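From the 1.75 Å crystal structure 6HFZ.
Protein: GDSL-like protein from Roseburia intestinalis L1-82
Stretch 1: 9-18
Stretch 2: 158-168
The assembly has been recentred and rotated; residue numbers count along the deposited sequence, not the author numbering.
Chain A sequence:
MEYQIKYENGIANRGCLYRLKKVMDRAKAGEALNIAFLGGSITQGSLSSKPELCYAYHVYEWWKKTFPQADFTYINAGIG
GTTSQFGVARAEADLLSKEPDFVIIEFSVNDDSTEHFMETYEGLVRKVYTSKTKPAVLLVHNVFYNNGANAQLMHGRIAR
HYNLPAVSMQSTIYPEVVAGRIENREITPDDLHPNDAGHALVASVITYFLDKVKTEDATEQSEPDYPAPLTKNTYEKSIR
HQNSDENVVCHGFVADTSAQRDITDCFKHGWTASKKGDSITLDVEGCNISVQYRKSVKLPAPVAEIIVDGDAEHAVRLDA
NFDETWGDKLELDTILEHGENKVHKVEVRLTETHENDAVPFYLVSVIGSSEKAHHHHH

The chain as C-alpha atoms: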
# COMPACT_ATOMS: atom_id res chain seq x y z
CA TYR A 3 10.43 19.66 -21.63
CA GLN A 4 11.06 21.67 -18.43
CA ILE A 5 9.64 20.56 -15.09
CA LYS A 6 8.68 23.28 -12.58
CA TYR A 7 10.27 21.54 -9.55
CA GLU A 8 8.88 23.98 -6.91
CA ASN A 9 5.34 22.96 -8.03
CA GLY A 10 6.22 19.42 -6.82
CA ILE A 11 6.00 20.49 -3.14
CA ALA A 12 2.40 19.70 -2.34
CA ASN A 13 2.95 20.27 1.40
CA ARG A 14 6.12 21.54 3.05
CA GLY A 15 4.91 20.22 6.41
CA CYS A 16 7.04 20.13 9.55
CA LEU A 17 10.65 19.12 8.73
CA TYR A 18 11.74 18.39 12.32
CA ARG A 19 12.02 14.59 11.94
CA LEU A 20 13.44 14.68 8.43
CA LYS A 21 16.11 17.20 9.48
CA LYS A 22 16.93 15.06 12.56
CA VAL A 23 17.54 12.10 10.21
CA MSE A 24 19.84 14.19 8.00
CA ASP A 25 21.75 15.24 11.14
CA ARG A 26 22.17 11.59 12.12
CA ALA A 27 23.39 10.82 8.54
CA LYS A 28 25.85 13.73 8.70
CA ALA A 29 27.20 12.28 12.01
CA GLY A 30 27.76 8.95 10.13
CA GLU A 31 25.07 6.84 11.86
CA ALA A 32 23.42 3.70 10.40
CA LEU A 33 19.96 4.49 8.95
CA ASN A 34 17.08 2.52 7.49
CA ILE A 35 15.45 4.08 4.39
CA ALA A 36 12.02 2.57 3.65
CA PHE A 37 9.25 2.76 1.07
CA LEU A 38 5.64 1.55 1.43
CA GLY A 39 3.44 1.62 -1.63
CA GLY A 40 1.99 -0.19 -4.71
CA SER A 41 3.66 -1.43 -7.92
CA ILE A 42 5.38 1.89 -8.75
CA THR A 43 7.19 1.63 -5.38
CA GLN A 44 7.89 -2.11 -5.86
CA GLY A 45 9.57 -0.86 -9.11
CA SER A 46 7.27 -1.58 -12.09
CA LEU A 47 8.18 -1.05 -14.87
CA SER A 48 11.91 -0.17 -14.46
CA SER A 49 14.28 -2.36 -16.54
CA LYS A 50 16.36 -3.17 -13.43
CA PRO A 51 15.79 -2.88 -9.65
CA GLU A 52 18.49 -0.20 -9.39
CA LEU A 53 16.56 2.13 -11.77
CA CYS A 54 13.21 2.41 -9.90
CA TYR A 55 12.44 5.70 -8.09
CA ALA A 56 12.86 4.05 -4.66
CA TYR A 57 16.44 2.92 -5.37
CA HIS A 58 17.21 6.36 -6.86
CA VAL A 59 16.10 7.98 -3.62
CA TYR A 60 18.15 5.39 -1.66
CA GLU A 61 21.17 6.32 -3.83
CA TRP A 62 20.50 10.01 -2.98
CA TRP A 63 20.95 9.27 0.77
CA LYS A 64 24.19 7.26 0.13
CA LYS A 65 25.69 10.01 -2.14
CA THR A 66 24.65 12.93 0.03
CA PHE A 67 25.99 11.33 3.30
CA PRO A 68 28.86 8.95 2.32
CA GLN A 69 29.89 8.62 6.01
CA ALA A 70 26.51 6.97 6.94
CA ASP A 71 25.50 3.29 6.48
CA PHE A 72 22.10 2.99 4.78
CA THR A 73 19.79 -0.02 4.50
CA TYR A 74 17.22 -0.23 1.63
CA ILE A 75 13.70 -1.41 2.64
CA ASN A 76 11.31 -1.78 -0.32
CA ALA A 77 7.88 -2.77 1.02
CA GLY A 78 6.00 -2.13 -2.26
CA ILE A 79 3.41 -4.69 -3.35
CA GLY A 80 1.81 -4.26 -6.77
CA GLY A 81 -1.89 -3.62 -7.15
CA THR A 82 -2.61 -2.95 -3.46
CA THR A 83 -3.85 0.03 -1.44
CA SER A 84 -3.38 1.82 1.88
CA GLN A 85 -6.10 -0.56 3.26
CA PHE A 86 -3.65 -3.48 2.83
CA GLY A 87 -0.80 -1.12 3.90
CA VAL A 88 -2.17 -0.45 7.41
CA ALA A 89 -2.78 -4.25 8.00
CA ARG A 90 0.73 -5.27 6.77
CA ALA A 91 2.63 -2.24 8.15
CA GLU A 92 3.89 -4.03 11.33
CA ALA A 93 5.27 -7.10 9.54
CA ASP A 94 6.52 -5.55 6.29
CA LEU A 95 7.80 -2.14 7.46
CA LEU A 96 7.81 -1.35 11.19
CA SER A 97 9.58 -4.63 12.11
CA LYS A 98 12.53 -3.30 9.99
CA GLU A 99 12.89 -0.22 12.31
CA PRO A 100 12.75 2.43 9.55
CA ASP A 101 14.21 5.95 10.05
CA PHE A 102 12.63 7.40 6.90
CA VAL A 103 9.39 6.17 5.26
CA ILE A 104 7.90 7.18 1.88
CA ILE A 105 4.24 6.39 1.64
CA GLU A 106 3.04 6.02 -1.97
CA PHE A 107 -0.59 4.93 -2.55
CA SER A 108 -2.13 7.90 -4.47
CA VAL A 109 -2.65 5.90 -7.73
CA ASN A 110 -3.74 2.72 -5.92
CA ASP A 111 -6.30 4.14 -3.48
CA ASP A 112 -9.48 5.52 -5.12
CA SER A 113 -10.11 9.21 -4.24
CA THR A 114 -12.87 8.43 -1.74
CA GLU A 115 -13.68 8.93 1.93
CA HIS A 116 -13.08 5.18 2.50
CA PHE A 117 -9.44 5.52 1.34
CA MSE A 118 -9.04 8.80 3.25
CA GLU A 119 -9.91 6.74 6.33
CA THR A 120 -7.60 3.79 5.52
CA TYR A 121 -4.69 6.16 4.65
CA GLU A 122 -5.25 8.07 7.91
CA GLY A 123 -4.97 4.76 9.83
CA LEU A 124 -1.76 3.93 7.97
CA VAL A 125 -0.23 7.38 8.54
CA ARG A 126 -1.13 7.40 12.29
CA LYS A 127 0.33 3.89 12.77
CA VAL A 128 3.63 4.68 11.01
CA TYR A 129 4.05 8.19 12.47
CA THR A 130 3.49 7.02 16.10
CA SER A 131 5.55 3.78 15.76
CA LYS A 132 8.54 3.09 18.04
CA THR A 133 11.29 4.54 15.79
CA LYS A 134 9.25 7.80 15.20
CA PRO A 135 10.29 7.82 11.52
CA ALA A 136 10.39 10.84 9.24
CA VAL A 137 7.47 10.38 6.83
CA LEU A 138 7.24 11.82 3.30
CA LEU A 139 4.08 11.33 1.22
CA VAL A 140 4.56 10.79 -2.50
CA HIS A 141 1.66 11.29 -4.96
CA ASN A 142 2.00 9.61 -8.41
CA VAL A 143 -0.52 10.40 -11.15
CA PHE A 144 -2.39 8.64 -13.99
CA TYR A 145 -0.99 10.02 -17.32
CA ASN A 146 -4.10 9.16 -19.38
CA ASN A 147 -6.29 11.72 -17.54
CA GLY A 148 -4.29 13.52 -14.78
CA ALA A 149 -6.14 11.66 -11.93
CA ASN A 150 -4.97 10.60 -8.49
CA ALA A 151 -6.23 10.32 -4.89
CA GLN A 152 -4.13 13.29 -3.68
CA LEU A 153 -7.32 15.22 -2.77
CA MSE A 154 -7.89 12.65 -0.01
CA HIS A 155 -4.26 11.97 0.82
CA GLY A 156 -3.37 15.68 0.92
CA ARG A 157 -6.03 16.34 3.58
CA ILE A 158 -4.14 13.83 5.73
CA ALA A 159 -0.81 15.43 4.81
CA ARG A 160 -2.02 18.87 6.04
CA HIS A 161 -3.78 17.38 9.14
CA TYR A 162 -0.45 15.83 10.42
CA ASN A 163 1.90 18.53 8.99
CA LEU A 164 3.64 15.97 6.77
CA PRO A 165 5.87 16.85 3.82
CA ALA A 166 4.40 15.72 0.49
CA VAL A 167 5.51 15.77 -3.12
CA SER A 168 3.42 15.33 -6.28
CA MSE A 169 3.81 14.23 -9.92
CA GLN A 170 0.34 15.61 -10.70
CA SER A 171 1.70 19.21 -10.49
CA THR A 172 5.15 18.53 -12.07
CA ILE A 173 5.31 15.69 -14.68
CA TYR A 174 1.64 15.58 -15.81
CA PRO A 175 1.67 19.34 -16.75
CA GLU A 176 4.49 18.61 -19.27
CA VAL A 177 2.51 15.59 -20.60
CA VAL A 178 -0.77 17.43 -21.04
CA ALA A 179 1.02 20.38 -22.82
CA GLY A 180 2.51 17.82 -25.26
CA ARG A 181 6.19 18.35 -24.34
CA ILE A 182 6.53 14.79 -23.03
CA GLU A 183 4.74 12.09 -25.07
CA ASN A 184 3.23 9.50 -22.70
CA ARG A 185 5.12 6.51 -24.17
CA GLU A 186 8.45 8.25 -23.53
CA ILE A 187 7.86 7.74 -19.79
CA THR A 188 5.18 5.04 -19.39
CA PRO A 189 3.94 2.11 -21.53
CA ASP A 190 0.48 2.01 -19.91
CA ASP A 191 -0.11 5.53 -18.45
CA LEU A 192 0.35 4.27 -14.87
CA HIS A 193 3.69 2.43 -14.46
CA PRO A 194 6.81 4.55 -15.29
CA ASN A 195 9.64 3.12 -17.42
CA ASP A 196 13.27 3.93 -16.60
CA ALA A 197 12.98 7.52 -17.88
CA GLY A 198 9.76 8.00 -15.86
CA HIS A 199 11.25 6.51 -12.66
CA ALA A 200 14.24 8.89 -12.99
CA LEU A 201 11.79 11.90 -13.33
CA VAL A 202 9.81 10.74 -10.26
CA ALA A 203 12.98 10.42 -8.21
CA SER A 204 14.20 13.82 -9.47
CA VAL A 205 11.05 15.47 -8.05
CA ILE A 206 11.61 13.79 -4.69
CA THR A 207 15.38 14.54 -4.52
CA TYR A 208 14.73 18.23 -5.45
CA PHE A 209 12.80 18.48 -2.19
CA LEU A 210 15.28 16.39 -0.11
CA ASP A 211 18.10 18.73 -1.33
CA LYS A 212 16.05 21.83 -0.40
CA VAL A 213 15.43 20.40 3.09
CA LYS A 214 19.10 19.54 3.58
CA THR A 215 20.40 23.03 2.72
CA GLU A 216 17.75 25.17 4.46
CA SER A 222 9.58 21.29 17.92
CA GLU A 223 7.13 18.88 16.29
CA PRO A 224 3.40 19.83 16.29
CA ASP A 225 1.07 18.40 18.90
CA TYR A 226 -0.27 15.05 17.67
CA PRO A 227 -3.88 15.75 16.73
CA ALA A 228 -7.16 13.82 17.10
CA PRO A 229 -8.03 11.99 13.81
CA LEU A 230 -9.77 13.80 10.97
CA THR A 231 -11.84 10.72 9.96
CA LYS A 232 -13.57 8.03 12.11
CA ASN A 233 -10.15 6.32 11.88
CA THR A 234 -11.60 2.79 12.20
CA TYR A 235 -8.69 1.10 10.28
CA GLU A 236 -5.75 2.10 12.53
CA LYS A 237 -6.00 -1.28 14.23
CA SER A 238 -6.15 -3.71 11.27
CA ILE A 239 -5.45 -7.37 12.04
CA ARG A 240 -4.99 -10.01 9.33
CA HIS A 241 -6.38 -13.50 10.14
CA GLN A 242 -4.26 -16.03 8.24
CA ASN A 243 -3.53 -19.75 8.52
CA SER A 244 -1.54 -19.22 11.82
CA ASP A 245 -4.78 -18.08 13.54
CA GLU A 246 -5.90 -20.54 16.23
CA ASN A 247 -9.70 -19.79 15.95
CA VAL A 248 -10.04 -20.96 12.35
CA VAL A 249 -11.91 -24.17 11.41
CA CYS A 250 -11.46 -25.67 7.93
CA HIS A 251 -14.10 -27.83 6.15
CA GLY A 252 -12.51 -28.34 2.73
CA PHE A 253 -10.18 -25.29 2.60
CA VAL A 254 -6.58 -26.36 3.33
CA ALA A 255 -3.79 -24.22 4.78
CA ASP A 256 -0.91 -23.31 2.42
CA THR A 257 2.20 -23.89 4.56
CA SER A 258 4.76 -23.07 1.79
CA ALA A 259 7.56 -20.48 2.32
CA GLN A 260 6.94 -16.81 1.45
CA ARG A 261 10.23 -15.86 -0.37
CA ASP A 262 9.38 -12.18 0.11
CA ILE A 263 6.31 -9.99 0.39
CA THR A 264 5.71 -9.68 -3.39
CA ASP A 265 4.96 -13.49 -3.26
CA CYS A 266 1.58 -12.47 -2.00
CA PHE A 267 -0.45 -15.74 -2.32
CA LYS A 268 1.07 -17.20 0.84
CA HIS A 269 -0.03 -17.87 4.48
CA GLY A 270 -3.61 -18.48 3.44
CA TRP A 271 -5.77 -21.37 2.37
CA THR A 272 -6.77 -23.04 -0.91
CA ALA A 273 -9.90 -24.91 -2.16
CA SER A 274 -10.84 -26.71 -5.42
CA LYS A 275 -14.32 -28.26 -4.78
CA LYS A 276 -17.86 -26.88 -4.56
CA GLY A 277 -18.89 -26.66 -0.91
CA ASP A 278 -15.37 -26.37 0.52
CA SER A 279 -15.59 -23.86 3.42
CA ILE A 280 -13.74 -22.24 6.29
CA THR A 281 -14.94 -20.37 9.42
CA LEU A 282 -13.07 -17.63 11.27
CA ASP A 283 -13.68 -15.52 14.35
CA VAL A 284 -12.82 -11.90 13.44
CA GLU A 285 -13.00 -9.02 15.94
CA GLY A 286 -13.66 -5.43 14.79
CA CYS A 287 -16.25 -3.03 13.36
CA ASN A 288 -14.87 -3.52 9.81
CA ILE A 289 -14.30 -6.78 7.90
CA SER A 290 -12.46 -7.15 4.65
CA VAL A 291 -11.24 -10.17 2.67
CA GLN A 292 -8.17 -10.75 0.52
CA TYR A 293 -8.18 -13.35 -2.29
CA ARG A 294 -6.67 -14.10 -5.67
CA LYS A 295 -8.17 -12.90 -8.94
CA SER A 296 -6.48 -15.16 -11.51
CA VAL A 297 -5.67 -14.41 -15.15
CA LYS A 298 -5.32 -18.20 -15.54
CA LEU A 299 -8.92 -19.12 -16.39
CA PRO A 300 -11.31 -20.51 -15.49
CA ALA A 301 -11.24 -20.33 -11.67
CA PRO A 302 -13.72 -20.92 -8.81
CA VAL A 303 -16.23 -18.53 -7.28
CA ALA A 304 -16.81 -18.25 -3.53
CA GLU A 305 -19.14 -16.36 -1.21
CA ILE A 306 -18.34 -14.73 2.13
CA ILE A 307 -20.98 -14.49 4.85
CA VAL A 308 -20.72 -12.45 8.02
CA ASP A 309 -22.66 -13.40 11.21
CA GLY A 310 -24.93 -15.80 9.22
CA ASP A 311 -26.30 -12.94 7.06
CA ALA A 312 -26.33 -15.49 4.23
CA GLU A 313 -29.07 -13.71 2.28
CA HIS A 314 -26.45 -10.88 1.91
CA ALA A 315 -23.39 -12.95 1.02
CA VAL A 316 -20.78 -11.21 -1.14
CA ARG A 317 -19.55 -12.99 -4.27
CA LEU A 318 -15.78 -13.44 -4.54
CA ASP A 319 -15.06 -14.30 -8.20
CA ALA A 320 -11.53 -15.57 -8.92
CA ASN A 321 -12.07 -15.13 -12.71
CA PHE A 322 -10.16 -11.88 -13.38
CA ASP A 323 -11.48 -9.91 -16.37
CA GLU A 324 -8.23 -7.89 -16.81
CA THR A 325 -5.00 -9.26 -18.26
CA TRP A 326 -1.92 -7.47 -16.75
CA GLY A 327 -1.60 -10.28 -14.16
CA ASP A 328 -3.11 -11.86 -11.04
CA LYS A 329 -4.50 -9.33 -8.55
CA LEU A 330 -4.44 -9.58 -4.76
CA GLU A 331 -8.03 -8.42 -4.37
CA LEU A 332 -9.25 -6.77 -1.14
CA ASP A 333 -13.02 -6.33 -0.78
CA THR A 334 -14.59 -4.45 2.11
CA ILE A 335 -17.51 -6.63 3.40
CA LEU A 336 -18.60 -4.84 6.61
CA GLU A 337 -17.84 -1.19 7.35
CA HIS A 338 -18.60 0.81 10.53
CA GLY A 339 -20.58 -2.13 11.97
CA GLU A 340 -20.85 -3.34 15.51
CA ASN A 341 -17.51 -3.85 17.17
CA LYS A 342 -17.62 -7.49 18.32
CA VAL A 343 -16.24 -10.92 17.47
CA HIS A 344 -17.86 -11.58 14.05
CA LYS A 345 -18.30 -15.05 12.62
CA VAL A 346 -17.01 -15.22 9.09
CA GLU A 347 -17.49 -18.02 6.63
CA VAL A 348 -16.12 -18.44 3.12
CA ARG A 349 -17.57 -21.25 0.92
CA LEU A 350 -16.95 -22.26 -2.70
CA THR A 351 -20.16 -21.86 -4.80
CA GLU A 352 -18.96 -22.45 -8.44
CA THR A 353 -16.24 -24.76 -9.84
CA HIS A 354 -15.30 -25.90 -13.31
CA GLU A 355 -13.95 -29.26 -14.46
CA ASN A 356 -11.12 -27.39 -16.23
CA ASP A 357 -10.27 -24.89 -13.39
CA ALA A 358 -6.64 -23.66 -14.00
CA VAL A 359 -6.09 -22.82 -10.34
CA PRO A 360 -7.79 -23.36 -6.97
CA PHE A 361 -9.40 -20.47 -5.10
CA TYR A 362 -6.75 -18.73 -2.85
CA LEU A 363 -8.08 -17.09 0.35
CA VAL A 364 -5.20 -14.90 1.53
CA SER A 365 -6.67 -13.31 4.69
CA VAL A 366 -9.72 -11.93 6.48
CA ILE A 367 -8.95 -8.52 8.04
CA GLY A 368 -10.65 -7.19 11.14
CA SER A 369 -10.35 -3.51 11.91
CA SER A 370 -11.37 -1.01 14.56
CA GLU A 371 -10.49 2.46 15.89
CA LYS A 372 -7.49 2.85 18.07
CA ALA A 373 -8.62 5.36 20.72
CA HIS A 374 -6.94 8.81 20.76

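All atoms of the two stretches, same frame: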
# COMPACT_ATOMS: atom_id res chain seq x y z
N ASN A 9 6.75 23.35 -7.98
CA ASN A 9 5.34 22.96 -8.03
C ASN A 9 5.14 21.51 -7.56
O ASN A 9 4.00 21.09 -7.37
CB ASN A 9 4.70 23.16 -9.40
CG ASN A 9 4.56 24.62 -9.77
OD1 ASN A 9 4.63 25.49 -8.90
ND2 ASN A 9 4.35 24.90 -11.04
N GLY A 10 6.25 20.80 -7.35
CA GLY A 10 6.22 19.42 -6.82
C GLY A 10 5.96 19.38 -5.31
O GLY A 10 5.62 18.34 -4.78
N ILE A 11 6.17 20.50 -4.60
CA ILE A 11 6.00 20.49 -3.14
C ILE A 11 4.53 20.76 -2.83
O ILE A 11 4.09 21.88 -2.86
CB ILE A 11 6.97 21.48 -2.45
CG1 ILE A 11 8.41 21.20 -2.85
CG2 ILE A 11 6.76 21.46 -0.93
CD1 ILE A 11 9.35 22.37 -2.66
N ALA A 12 3.78 19.69 -2.57
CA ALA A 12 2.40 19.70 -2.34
C ALA A 12 2.12 20.16 -0.91
O ALA A 12 1.06 20.73 -0.68
CB ALA A 12 1.81 18.32 -2.56
N ASN A 13 3.03 19.82 0.00
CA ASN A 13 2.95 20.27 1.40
C ASN A 13 4.38 20.32 1.95
O ASN A 13 5.11 19.37 1.91
CB ASN A 13 2.05 19.37 2.27
CG ASN A 13 1.59 20.06 3.54
OD1 ASN A 13 1.15 21.21 3.50
ND2 ASN A 13 1.71 19.41 4.69
N ARG A 14 4.79 21.47 2.48
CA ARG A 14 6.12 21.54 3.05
C ARG A 14 6.15 20.73 4.36
O ARG A 14 7.13 20.02 4.65
CB ARG A 14 6.53 23.01 3.28
CG ARG A 14 7.75 23.17 4.17
CD ARG A 14 8.08 24.60 4.59
NE ARG A 14 9.38 24.70 5.26
CZ ARG A 14 9.57 24.49 6.57
NH1 ARG A 14 8.60 24.04 7.34
NH2 ARG A 14 10.76 24.75 7.09
N GLY A 15 5.09 20.91 5.14
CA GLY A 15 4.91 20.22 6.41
C GLY A 15 5.94 20.65 7.43
O GLY A 15 6.64 21.63 7.24
N CYS A 16 6.05 19.88 8.51
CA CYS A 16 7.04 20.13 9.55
C CYS A 16 8.25 19.25 9.25
O CYS A 16 8.10 18.02 9.06
CB CYS A 16 6.44 19.80 10.91
SG CYS A 16 7.68 19.73 12.24
N LEU A 17 9.44 19.87 9.12
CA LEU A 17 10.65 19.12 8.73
C LEU A 17 11.51 18.67 9.91
O LEU A 17 12.65 18.21 9.74
CB LEU A 17 11.46 20.02 7.78
CG LEU A 17 10.66 20.55 6.60
CD1 LEU A 17 11.48 21.59 5.86
CD2 LEU A 17 10.24 19.40 5.68
N TYR A 18 11.00 18.80 11.13
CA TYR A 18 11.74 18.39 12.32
C TYR A 18 12.34 16.99 12.18
O TYR A 18 13.56 16.81 12.37
CB TYR A 18 10.82 18.51 13.54
CG TYR A 18 11.46 18.06 14.83
CD1 TYR A 18 12.48 18.78 15.41
CD2 TYR A 18 11.04 16.90 15.45
CE1 TYR A 18 13.06 18.38 16.60
CE2 TYR A 18 11.62 16.46 16.63
CZ TYR A 18 12.62 17.21 17.21
OH TYR A 18 13.17 16.79 18.38
N ILE A 158 -4.89 14.48 4.66
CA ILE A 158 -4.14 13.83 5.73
C ILE A 158 -2.75 14.46 5.88
O ILE A 158 -2.29 14.67 7.01
CB ILE A 158 -4.05 12.30 5.50
CG1 ILE A 158 -5.44 11.68 5.44
CG2 ILE A 158 -3.16 11.64 6.54
CD1 ILE A 158 -6.40 12.11 6.58
N ALA A 159 -2.08 14.76 4.76
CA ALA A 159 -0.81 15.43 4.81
C ALA A 159 -0.90 16.73 5.64
O ALA A 159 -0.02 16.96 6.47
CB ALA A 159 -0.32 15.74 3.42
N ARG A 160 -1.93 17.53 5.41
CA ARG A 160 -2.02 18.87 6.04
C ARG A 160 -2.42 18.67 7.51
O ARG A 160 -1.90 19.38 8.41
CB ARG A 160 -2.98 19.75 5.23
CG ARG A 160 -2.40 20.25 3.91
CD ARG A 160 -3.31 21.22 3.18
NE ARG A 160 -4.61 20.67 2.88
CZ ARG A 160 -4.90 19.99 1.78
NH1 ARG A 160 -3.97 19.71 0.87
NH2 ARG A 160 -6.16 19.66 1.58
N HIS A 161 -3.28 17.67 7.76
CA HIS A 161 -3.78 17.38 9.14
C HIS A 161 -2.60 17.06 10.06
O HIS A 161 -2.58 17.50 11.23
CB HIS A 161 -4.83 16.27 9.18
CG HIS A 161 -5.57 16.21 10.49
ND1 HIS A 161 -6.44 17.20 10.87
CD2 HIS A 161 -5.57 15.28 11.48
CE1 HIS A 161 -6.94 16.91 12.07
NE2 HIS A 161 -6.45 15.72 12.46
N TYR A 162 -1.60 16.32 9.56
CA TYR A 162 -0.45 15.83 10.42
C TYR A 162 0.80 16.66 10.19
O TYR A 162 1.83 16.31 10.76
CB TYR A 162 -0.20 14.33 10.21
CG TYR A 162 -1.38 13.54 10.72
CD1 TYR A 162 -1.50 13.32 12.08
CD2 TYR A 162 -2.41 13.12 9.89
CE1 TYR A 162 -2.60 12.67 12.61
CE2 TYR A 162 -3.50 12.44 10.41
CZ TYR A 162 -3.60 12.23 11.78
OH TYR A 162 -4.70 11.62 12.34
N ASN A 163 0.73 17.70 9.33
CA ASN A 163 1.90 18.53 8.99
C ASN A 163 3.02 17.68 8.39
O ASN A 163 4.21 17.83 8.76
CB ASN A 163 2.32 19.35 10.21
CG ASN A 163 1.33 20.46 10.48
OD1 ASN A 163 1.24 21.40 9.70
ND2 ASN A 163 0.56 20.37 11.55
N LEU A 164 2.66 16.81 7.43
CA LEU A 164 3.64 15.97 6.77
C LEU A 164 4.07 16.57 5.45
O LEU A 164 3.25 17.06 4.69
CB LEU A 164 3.09 14.57 6.54
CG LEU A 164 2.73 13.78 7.79
CD1 LEU A 164 2.11 12.44 7.41
CD2 LEU A 164 3.94 13.56 8.64
N PRO A 165 5.38 16.48 5.15
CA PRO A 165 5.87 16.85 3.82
C PRO A 165 5.28 15.92 2.76
O PRO A 165 5.10 14.73 3.02
CB PRO A 165 7.39 16.72 3.91
CG PRO A 165 7.66 15.89 5.15
CD PRO A 165 6.44 16.02 6.05
N ALA A 166 5.01 16.49 1.56
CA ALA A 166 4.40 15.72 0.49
C ALA A 166 4.89 16.27 -0.85
O ALA A 166 4.93 17.52 -1.02
CB ALA A 166 2.92 15.84 0.55
N VAL A 167 5.17 15.37 -1.78
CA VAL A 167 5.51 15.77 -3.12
C VAL A 167 4.60 15.09 -4.13
O VAL A 167 4.14 13.93 -3.90
CB VAL A 167 7.00 15.54 -3.42
CG1 VAL A 167 7.89 16.41 -2.54
CG2 VAL A 167 7.41 14.08 -3.32
N SER A 168 4.42 15.74 -5.29
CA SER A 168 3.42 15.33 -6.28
C SER A 168 3.95 15.33 -7.70
O SER A 168 4.57 16.30 -8.12
CB SER A 168 2.19 16.19 -6.18
OG SER A 168 1.26 15.89 -7.20
O HOH W 1 -0.96 18.98 1.02
O HOH W 2 0.73 21.18 6.87
O HOH W 3 6.70 15.76 9.99

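The contact is a short, bulged antiparallel backbone pairing, extended at one end by an asparagine side chain and a further main-chain bond at a helix terminus; it buries 550 Å² in total, both sides summed.

Main-chain hydrogen bonds define the register. Ser168 N donates to Gly10 O at 2.9 Å with an N-H...O angle of 144°, and Ala166 N donates to Asn13 O at 2.9 Å and 152°. Between them, Ala166 O accepts two protons, from Ala12 N at 2.9 Å (136°) and from Asn13 N at 3.2 Å (161°). This shared acceptor marks the beta bulge: Ile11 pairs with Val167, but Asn13 pairs with Ala166, so one stretch carries an extra residue, Ala12, where the chain turns a corner. Two CA-H...O contacts supplement the pairing, Val167 CA to Gly10 O at 3.1 Å and Pro165 CA to Asn13 O at 3.3 Å.

Ala12 points toward the other stretch, its CB 4.1 Å from Ala166 CB and 4.2 Å from Ser168 CB; a methyl group fits this close approach. Ile11 and Val167 share one face of the sheet, Asn13 and Ala166 the other, where their CB atoms lie 4.0 Å apart.

Asn13 has the most area covered by the opposing stretch, 100 Å². Its t chi1 (-161°) carries the amide to the loop after the helix, where ND2 donates to Leu164 O at 2.8 Å and 161°. The same ND2 donates to water 2 at 3.0 Å, and that water donates to Asn163 OD1 at 2.9 Å, so the amide makes both a direct and a water-mediated link. By contrast, the 3.5 Å approach of Asn13 ND2 to Ala159 O has too poor an angle for a hydrogen bond.

Asn163 closes the helix in a Schellman motif with positive phi (59°), a conformation asparagine tolerates well. Its carbonyl O receives the proton of Cys16 N at 2.8 Å and a nearly linear 175°.

Gly15 makes this approach possible. Its phi of 66° favours glycine, and an ideal CB would clash, lying 2.4 Å from Leu164 C, 2.5 Å from Pro165 N and 2.8 Å from Asn163 O.

Pro165, which has no N-H to satisfy, is buried beside this close approach. Its CB lies 4.3 Å from Leu17 CD2, an apolar contact, and 3.4 Å from Arg14 O, a carbonyl buried here without a polar partner. The CA-to-CB bond of Arg14 points away from the other stretch, and the residue is exposed.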